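Local coordinates for protein LamCAT (Aquimarina, PDB 6JH5) that probably hydrolyses laminarin, a beta-1,3-linked glucan of marine algae, as a bacterial glycoside hydrolase of family 16, at residues A[6-11]-A[76-81]; A[110-115]-A[140-145]; A[168-173]-A[178-183]. All coordinates share one frame; numbering follows the deposited sequence.

Contact 1 of 3, residues A[6-11]-A[76-81]. With CA (calcium ion), chain B.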
# COMPACT_ATOMS: atom_id res chain seq x y z
N LEU A 6 -0.16 14.94 -14.94
CA LEU A 6 -1.13 14.13 -14.17
C LEU A 6 -1.93 13.25 -15.14
O LEU A 6 -2.52 13.76 -16.05
CB LEU A 6 -2.05 15.08 -13.39
CG LEU A 6 -3.07 14.40 -12.49
CD1 LEU A 6 -2.37 13.73 -11.33
CD2 LEU A 6 -4.09 15.40 -11.99
N VAL A 7 -1.92 11.94 -14.91
CA VAL A 7 -2.68 11.04 -15.81
C VAL A 7 -3.86 10.40 -15.09
O VAL A 7 -4.75 9.99 -15.76
CB VAL A 7 -1.78 9.99 -16.49
CG1 VAL A 7 -0.76 10.66 -17.38
CG2 VAL A 7 -1.08 9.10 -15.48
N TRP A 8 -3.82 10.33 -13.76
CA TRP A 8 -4.96 9.74 -13.03
C TRP A 8 -5.00 10.27 -11.60
O TRP A 8 -3.98 10.59 -11.10
CB TRP A 8 -4.90 8.19 -13.08
CG TRP A 8 -6.01 7.50 -12.34
CD1 TRP A 8 -7.26 7.22 -12.79
CD2 TRP A 8 -6.01 7.11 -10.95
NE1 TRP A 8 -8.02 6.66 -11.81
CE2 TRP A 8 -7.27 6.56 -10.68
CE3 TRP A 8 -5.05 7.13 -9.94
CZ2 TRP A 8 -7.61 6.05 -9.43
CZ3 TRP A 8 -5.38 6.63 -8.71
CH2 TRP A 8 -6.64 6.10 -8.46
N GLN A 9 -6.19 10.33 -11.04
CA GLN A 9 -6.30 10.70 -9.62
C GLN A 9 -7.62 10.22 -9.04
O GLN A 9 -8.52 9.95 -9.77
CB GLN A 9 -6.28 12.22 -9.47
CG GLN A 9 -7.51 12.86 -10.07
CD GLN A 9 -7.37 14.31 -10.45
OE1 GLN A 9 -7.70 14.71 -11.55
NE2 GLN A 9 -6.92 15.11 -9.52
N ASP A 10 -7.62 10.06 -7.73
CA ASP A 10 -8.88 9.99 -6.97
C ASP A 10 -8.73 11.00 -5.83
O ASP A 10 -7.90 10.80 -5.02
CB ASP A 10 -9.28 8.61 -6.45
CG ASP A 10 -10.77 8.55 -6.13
OD1 ASP A 10 -11.35 9.59 -5.94
OD2 ASP A 10 -11.28 7.46 -6.06
N GLU A 11 -9.49 12.08 -5.91
CA GLU A 11 -9.47 13.15 -4.89
C GLU A 11 -10.51 12.87 -3.81
O GLU A 11 -10.56 13.63 -2.90
CB GLU A 11 -9.75 14.50 -5.53
CG GLU A 11 -8.76 14.85 -6.61
CD GLU A 11 -7.35 15.11 -6.12
OE1 GLU A 11 -7.21 15.71 -5.07
OE2 GLU A 11 -6.45 14.69 -6.79
N LYS A 76 -7.33 0.40 -13.50
CA LYS A 76 -6.23 1.33 -13.86
C LYS A 76 -4.87 0.77 -13.47
O LYS A 76 -4.74 0.25 -12.39
CB LYS A 76 -6.42 2.67 -13.13
CG LYS A 76 -7.72 3.39 -13.43
CD LYS A 76 -7.79 3.98 -14.84
CE LYS A 76 -9.15 4.58 -15.12
NZ LYS A 76 -9.32 4.97 -16.53
N SER A 77 -3.92 0.84 -14.40
CA SER A 77 -2.54 0.39 -14.13
C SER A 77 -1.57 1.19 -14.98
O SER A 77 -1.99 1.82 -15.92
CB SER A 77 -2.34 -1.07 -14.28
OG SER A 77 -2.47 -1.40 -15.62
N TRP A 78 -0.34 1.26 -14.50
CA TRP A 78 0.68 2.12 -15.13
C TRP A 78 2.05 1.45 -15.18
O TRP A 78 2.38 0.73 -14.29
CB TRP A 78 0.81 3.41 -14.30
CG TRP A 78 -0.49 4.13 -14.10
CD1 TRP A 78 -1.00 5.12 -14.87
CD2 TRP A 78 -1.42 3.91 -13.04
NE1 TRP A 78 -2.20 5.52 -14.38
CE2 TRP A 78 -2.49 4.79 -13.26
CE3 TRP A 78 -1.47 3.06 -11.95
CZ2 TRP A 78 -3.58 4.85 -12.42
CZ3 TRP A 78 -2.55 3.10 -11.12
CH2 TRP A 78 -3.59 3.99 -11.35
N LYS A 79 2.80 1.77 -16.22
CA LYS A 79 4.21 1.35 -16.34
C LYS A 79 5.02 2.63 -16.30
O LYS A 79 4.92 3.39 -17.22
CB LYS A 79 4.47 0.64 -17.66
CG LYS A 79 5.92 0.20 -17.82
CD LYS A 79 6.06 -0.51 -19.12
CE LYS A 79 7.46 -0.59 -19.65
NZ LYS A 79 7.51 -1.47 -20.83
N TYR A 80 5.66 2.87 -15.15
CA TYR A 80 6.52 4.01 -14.79
C TYR A 80 5.64 5.19 -14.36
O TYR A 80 4.50 5.26 -14.76
CB TYR A 80 7.45 4.41 -15.94
CG TYR A 80 8.29 3.28 -16.47
CD1 TYR A 80 8.83 2.33 -15.63
CD2 TYR A 80 8.52 3.15 -17.82
CE1 TYR A 80 9.58 1.29 -16.12
CE2 TYR A 80 9.29 2.12 -18.32
CZ TYR A 80 9.81 1.17 -17.47
OH TYR A 80 10.54 0.16 -17.97
N GLY A 81 6.22 6.11 -13.61
CA GLY A 81 5.48 7.32 -13.22
C GLY A 81 5.81 7.78 -11.82
O GLY A 81 6.66 7.20 -11.23
CA CA B . -9.53 15.09 -1.14
O HOH W 1 -4.08 6.73 -16.45
O HOH W 2 -8.15 16.56 -2.94
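Val7 meets Trp78 through one methyl, its CG2 lying 3.9 Å from Trp78 NE1, the two side chains running past one another in opposing senses. A water adds a polar link beside them: it accepts from Trp78 NE1 at 3.0 Å and gives a weak bond to Val7 O. A classic beta bulge sets Val7 and Trp8 together opposite Val230 of strand 221-232, and both point toward segment 76-81. Trp8 contributes the largest surface. Its CG stands anti to the backbone N (chi1 179°), and the benzo end of Trp78 comes over one face of the indole, bringing Trp78 CZ2 to 3.6 Å from Trp8 CG. The six-membered rings are inclined at 51°. Lys76, bent at chi2, lays its methylenes along the pyrrole part, with Lys76 CG 3.7 Å from Trp8 NE1, whose N-H is taken by Asp19. Replacing Trp8 by an alanine is likely to open a gap beside Trp78 and Lys76 and to leave Asp19 without its indole donor. Gln9 NE2 donates to Glu11 OE2 at 2.8 Å, a carboxylate also paired with Arg229. Glu11 O binds the calcium ion at 2.5 Å, as do the carbonyls of Gly49 and Asp226. No direct hydrogen bond spans the two segments, which implies that their cohesion rests mainly on apolar and aromatic packing, with the water a minor link.

Contact 2 of 3, residues A[110-115]-A[140-145]; sequences GWPACG and NTYANY
The indole of Trp111 and the phenol ring of Tyr142 meet at a slant, their planes 46° apart and the centroid of the six-membered indole ring 5.4 Å from that of the tyrosine. The touch is made by the far corner of the benzo ring, where Trp111 CH2 comes within 3.7 Å of Tyr142 CE1. One face of the indole is occupied from within its own segment: Pro112 CB rests centrally on it, 3.5 Å from the plane of the Trp111 ring. The same proline also packs against the tyrosine, with Pro112 CG 3.7 Å from Tyr142 CD1, so that it touches both aromatic groups, which also meet each other directly. The peptide bond between Trp111 and Pro112 is cis, and a ring laid over the following proline is a familiar companion of cis aromatic-proline bonds. From Pro112 to Gly115 the chain forms a type I beta turn, closed by Gly115 N to Pro112 O at 3.0 Å, and then runs into strand 116-118. In family 16 enzymes this neighbouring strand region carries the active-site signature, so the contact probably lies close to the substrate cleft. Trp111 NE1 is bonded to Glu116, the first residue of that strand. Across the contact, a chi1 of 165° turns the Tyr142 ring away from its own backbone N and over to the proline and the indole. Its hydroxyl is fixed from two quarters: Asn144 ND2 donates to Tyr142 OH at 3.0 Å, with an N-H...O angle of 160°, and it is also hydrogen-bonded to His134 of strand 128-136. Trp111 also packs on His134, while Ala143 pairs through its backbone with Trp135 of the same strand.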
# COMPACT_ATOMS: atom_id res chain seq x y z
N GLY A 110 1.71 -15.01 -10.50
CA GLY A 110 1.58 -15.08 -9.04
C GLY A 110 2.48 -14.10 -8.30
O GLY A 110 3.15 -13.33 -8.94
N TRP A 111 2.47 -14.21 -6.99
CA TRP A 111 3.32 -13.41 -6.07
C TRP A 111 4.40 -14.34 -5.50
O TRP A 111 4.06 -15.43 -5.09
CB TRP A 111 2.47 -12.74 -4.97
CG TRP A 111 3.28 -11.82 -4.11
CD1 TRP A 111 3.41 -10.47 -4.25
CD2 TRP A 111 4.13 -12.20 -3.02
NE1 TRP A 111 4.27 -9.98 -3.31
CE2 TRP A 111 4.73 -11.02 -2.54
CE3 TRP A 111 4.46 -13.40 -2.40
CZ2 TRP A 111 5.64 -11.02 -1.50
CZ3 TRP A 111 5.36 -13.40 -1.37
CH2 TRP A 111 5.92 -12.22 -0.91
N PRO A 112 5.68 -13.95 -5.44
CA PRO A 112 6.14 -12.58 -5.68
C PRO A 112 6.68 -12.25 -7.07
O PRO A 112 7.18 -11.22 -7.26
CB PRO A 112 7.34 -12.50 -4.72
CG PRO A 112 7.89 -13.89 -4.67
CD PRO A 112 6.72 -14.81 -4.91
N ALA A 113 6.51 -13.15 -8.03
CA ALA A 113 7.08 -12.95 -9.38
C ALA A 113 6.51 -11.70 -10.05
O ALA A 113 7.20 -11.05 -10.76
CB ALA A 113 6.87 -14.17 -10.25
N CYS A 114 5.26 -11.38 -9.73
CA CYS A 114 4.59 -10.21 -10.34
C CYS A 114 5.29 -8.91 -9.95
O CYS A 114 5.11 -7.97 -10.62
CB CYS A 114 3.13 -10.11 -9.93
SG CYS A 114 2.88 -10.07 -8.12
N GLY A 115 5.97 -8.92 -8.81
CA GLY A 115 6.59 -7.69 -8.29
C GLY A 115 5.65 -6.93 -7.36
O GLY A 115 4.47 -6.90 -7.61
N ASN A 140 15.41 -17.68 -9.10
CA ASN A 140 14.15 -18.25 -8.57
C ASN A 140 14.09 -18.10 -7.05
O ASN A 140 13.62 -19.00 -6.38
CB ASN A 140 13.99 -19.73 -8.94
CG ASN A 140 12.58 -20.19 -8.68
OD1 ASN A 140 11.66 -19.45 -8.92
ND2 ASN A 140 12.43 -21.39 -8.16
N THR A 141 14.57 -16.99 -6.53
CA THR A 141 14.48 -16.85 -5.07
C THR A 141 13.74 -15.55 -4.75
O THR A 141 13.83 -14.63 -5.49
CB THR A 141 15.82 -16.95 -4.34
OG1 THR A 141 16.59 -15.77 -4.49
CG2 THR A 141 16.65 -18.13 -4.79
N TYR A 142 12.99 -15.61 -3.67
CA TYR A 142 12.24 -14.42 -3.22
C TYR A 142 13.27 -13.38 -2.79
O TYR A 142 14.18 -13.67 -2.06
CB TYR A 142 11.30 -14.83 -2.08
CG TYR A 142 10.76 -13.67 -1.31
CD1 TYR A 142 10.08 -12.65 -1.93
CD2 TYR A 142 10.98 -13.57 0.04
CE1 TYR A 142 9.60 -11.57 -1.22
CE2 TYR A 142 10.50 -12.49 0.77
CZ TYR A 142 9.80 -11.49 0.14
OH TYR A 142 9.35 -10.44 0.88
N ALA A 143 13.09 -12.16 -3.28
CA ALA A 143 14.03 -11.07 -2.96
C ALA A 143 13.27 -9.87 -2.44
O ALA A 143 12.18 -9.68 -2.82
CB ALA A 143 14.76 -10.70 -4.23
N ASN A 144 13.87 -9.15 -1.51
CA ASN A 144 13.27 -7.86 -1.10
C ASN A 144 14.37 -6.84 -0.80
O ASN A 144 15.48 -7.22 -0.53
CB ASN A 144 12.16 -8.01 -0.08
CG ASN A 144 12.70 -8.47 1.24
OD1 ASN A 144 13.64 -7.91 1.76
ND2 ASN A 144 12.07 -9.47 1.80
N TYR A 145 14.02 -5.58 -0.94
CA TYR A 145 14.99 -4.50 -0.70
C TYR A 145 14.21 -3.34 -0.10
O TYR A 145 13.37 -2.82 -0.75
CB TYR A 145 15.70 -4.16 -2.01
CG TYR A 145 16.85 -3.21 -1.88
CD1 TYR A 145 17.92 -3.49 -1.06
CD2 TYR A 145 16.87 -2.04 -2.59
CE1 TYR A 145 18.99 -2.63 -0.97
CE2 TYR A 145 17.94 -1.16 -2.52
CZ TYR A 145 19.00 -1.45 -1.70
OH TYR A 145 20.06 -0.60 -1.62

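Contact 3 of 3, residues A[168-173]-A[178-183]; sequences VIKWFV and YHEASI
In a beta hairpin, the segments 168-173 and 178-182 run antiparallel, their axes 4.7 Å apart at closest approach and 172° from each other in direction. Ile169 and Ala181 form a hydrogen-bonded pair, Ile169 N reaching Ala181 O at 3.0 Å and Ala181 N returning to Ile169 O at 2.9 Å. Trp171 N bonds His179 O, and Trp171 O accepts from Tyr178 N.

Ile169, Trp171, His179 and Ala181 share one face. There the Trp171 indole is sandwiched: Ile169 CG2 lies over one side and His179 CD2 over the other, the latter 3.4 Å from Trp171 CE3, while the imidazole and six-membered ring planes are inclined at 40°. Trp171 NE1 bonds Asp118 O, and His179 NE2 is hydrogen-bonded to Tyr145 O. Tyr178, its CG set between the backbone N and the carbonyl carbon (chi1 70°), leans across the neighbouring strand with CZ 3.5 Å from Trp171 CB. A water holds its hydroxyl, meeting Tyr178 OH at 2.7 Å and donating to Phe172 O.

On the face of Val168, Lys170 and Glu180, the last two run side by side, but their charged ends are not in contact; Val168 CG2 touches Glu180 CG at 3.4 Å. Trp171 and Ala181 also pack on Ile133 of strand 128-136, so this face joins the hairpin to a further strand of the beta-jelly-roll sandwich characteristic of family 16.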
# COMPACT_ATOMS: atom_id res chain seq x y z
N VAL A 168 15.17 3.22 -12.39
CA VAL A 168 15.18 3.25 -10.91
C VAL A 168 13.80 3.46 -10.29
O VAL A 168 12.91 3.87 -10.96
CB VAL A 168 16.07 4.44 -10.53
CG1 VAL A 168 15.36 5.76 -10.79
CG2 VAL A 168 16.61 4.38 -9.13
N ILE A 169 13.70 3.10 -9.03
CA ILE A 169 12.53 3.45 -8.19
C ILE A 169 13.12 4.25 -7.02
O ILE A 169 14.08 3.83 -6.47
CB ILE A 169 11.77 2.23 -7.68
CG1 ILE A 169 11.25 1.40 -8.86
CG2 ILE A 169 10.64 2.69 -6.76
CD1 ILE A 169 10.77 0.04 -8.46
N LYS A 170 12.54 5.41 -6.77
CA LYS A 170 12.96 6.27 -5.64
C LYS A 170 11.75 6.49 -4.73
O LYS A 170 10.69 6.66 -5.24
CB LYS A 170 13.45 7.60 -6.18
CG LYS A 170 14.79 7.57 -6.87
CD LYS A 170 15.08 8.93 -7.47
CE LYS A 170 16.47 9.11 -8.00
NZ LYS A 170 16.75 10.54 -8.23
N TRP A 171 11.98 6.48 -3.43
CA TRP A 171 10.92 6.64 -2.40
C TRP A 171 11.12 7.94 -1.63
O TRP A 171 12.21 8.24 -1.25
CB TRP A 171 10.94 5.49 -1.40
CG TRP A 171 10.41 4.16 -1.83
CD1 TRP A 171 9.22 3.60 -1.47
CD2 TRP A 171 11.08 3.16 -2.60
NE1 TRP A 171 9.09 2.36 -2.00
CE2 TRP A 171 10.22 2.05 -2.70
CE3 TRP A 171 12.32 3.11 -3.25
CZ2 TRP A 171 10.58 0.91 -3.39
CZ3 TRP A 171 12.67 1.97 -3.93
CH2 TRP A 171 11.80 0.89 -4.00
N PHE A 172 10.03 8.65 -1.40
CA PHE A 172 10.14 9.90 -0.64
C PHE A 172 8.98 10.05 0.34
O PHE A 172 7.94 9.49 0.13
CB PHE A 172 9.96 11.09 -1.58
CG PHE A 172 10.80 11.11 -2.82
CD1 PHE A 172 10.48 10.33 -3.90
CD2 PHE A 172 11.90 11.92 -2.92
CE1 PHE A 172 11.24 10.35 -5.05
CE2 PHE A 172 12.66 11.95 -4.07
CZ PHE A 172 12.32 11.17 -5.14
N VAL A 173 9.23 10.73 1.44
CA VAL A 173 8.14 11.19 2.34
C VAL A 173 8.30 12.70 2.47
O VAL A 173 9.37 13.14 2.73
CB VAL A 173 8.11 10.51 3.72
CG1 VAL A 173 6.95 11.04 4.55
CG2 VAL A 173 8.06 9.01 3.56
N TYR A 178 14.54 8.71 0.70
CA TYR A 178 15.08 7.82 1.75
C TYR A 178 15.39 6.40 1.24
O TYR A 178 16.01 5.68 1.94
CB TYR A 178 14.13 7.77 2.95
CG TYR A 178 12.84 7.05 2.65
CD1 TYR A 178 11.79 7.72 2.08
CD2 TYR A 178 12.71 5.71 2.89
CE1 TYR A 178 10.61 7.08 1.78
CE2 TYR A 178 11.53 5.05 2.62
CZ TYR A 178 10.49 5.74 2.04
OH TYR A 178 9.33 5.10 1.75
N HIS A 179 14.92 6.04 0.05
CA HIS A 179 15.19 4.68 -0.47
C HIS A 179 15.27 4.74 -1.99
O HIS A 179 14.65 5.59 -2.56
CB HIS A 179 14.14 3.68 0.04
CG HIS A 179 14.40 2.25 -0.27
ND1 HIS A 179 15.62 1.66 -0.09
CD2 HIS A 179 13.59 1.27 -0.71
CE1 HIS A 179 15.54 0.40 -0.41
NE2 HIS A 179 14.32 0.14 -0.80
N GLU A 180 16.07 3.89 -2.57
CA GLU A 180 16.25 3.87 -4.03
C GLU A 180 16.65 2.46 -4.44
O GLU A 180 17.39 1.86 -3.72
CB GLU A 180 17.31 4.90 -4.45
CG GLU A 180 17.58 4.94 -5.93
CD GLU A 180 18.49 6.08 -6.35
OE1 GLU A 180 18.46 7.10 -5.70
OE2 GLU A 180 19.19 5.94 -7.33
N ALA A 181 16.12 2.00 -5.55
CA ALA A 181 16.50 0.66 -6.03
C ALA A 181 16.72 0.74 -7.54
O ALA A 181 15.86 1.20 -8.22
CB ALA A 181 15.41 -0.32 -5.70
N SER A 182 17.86 0.25 -7.99
CA SER A 182 18.08 0.20 -9.45
C SER A 182 17.32 -0.99 -10.05
O SER A 182 17.33 -2.07 -9.47
CB SER A 182 19.53 0.10 -9.79
OG SER A 182 19.68 0.02 -11.19
N ILE A 183 16.63 -0.71 -11.15
CA ILE A 183 15.99 -1.77 -11.96
C ILE A 183 16.58 -1.70 -13.38
O ILE A 183 16.06 -2.31 -14.25
CB ILE A 183 14.46 -1.67 -11.94
CG1 ILE A 183 13.94 -0.35 -12.50
CG2 ILE A 183 13.92 -1.91 -10.54
CD1 ILE A 183 12.44 -0.37 -12.68
O HOH W 3 7.29 6.68 0.89

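From the N terminus, contact 1 closes the longest loop, bringing strand 5-10 to the segment that leads into strand 81-88 across 64 intervening residues. Contact 2 then closes a 24-residue excursion, tying the loop after helix 106-109 to strand 142-150, and contact 3 is a local hairpin with four residues between its segments. The three follow in series, neither nested nor crossed. Contacts 2 and 3 touch through Tyr145, which meets His179 and packs on Ala181, joining strand 142-150 to the hairpin. Contact 1, whose first segment ends at the calcium ion, touches neither of the others; its nearest atoms come within about 5 Å of contact 3.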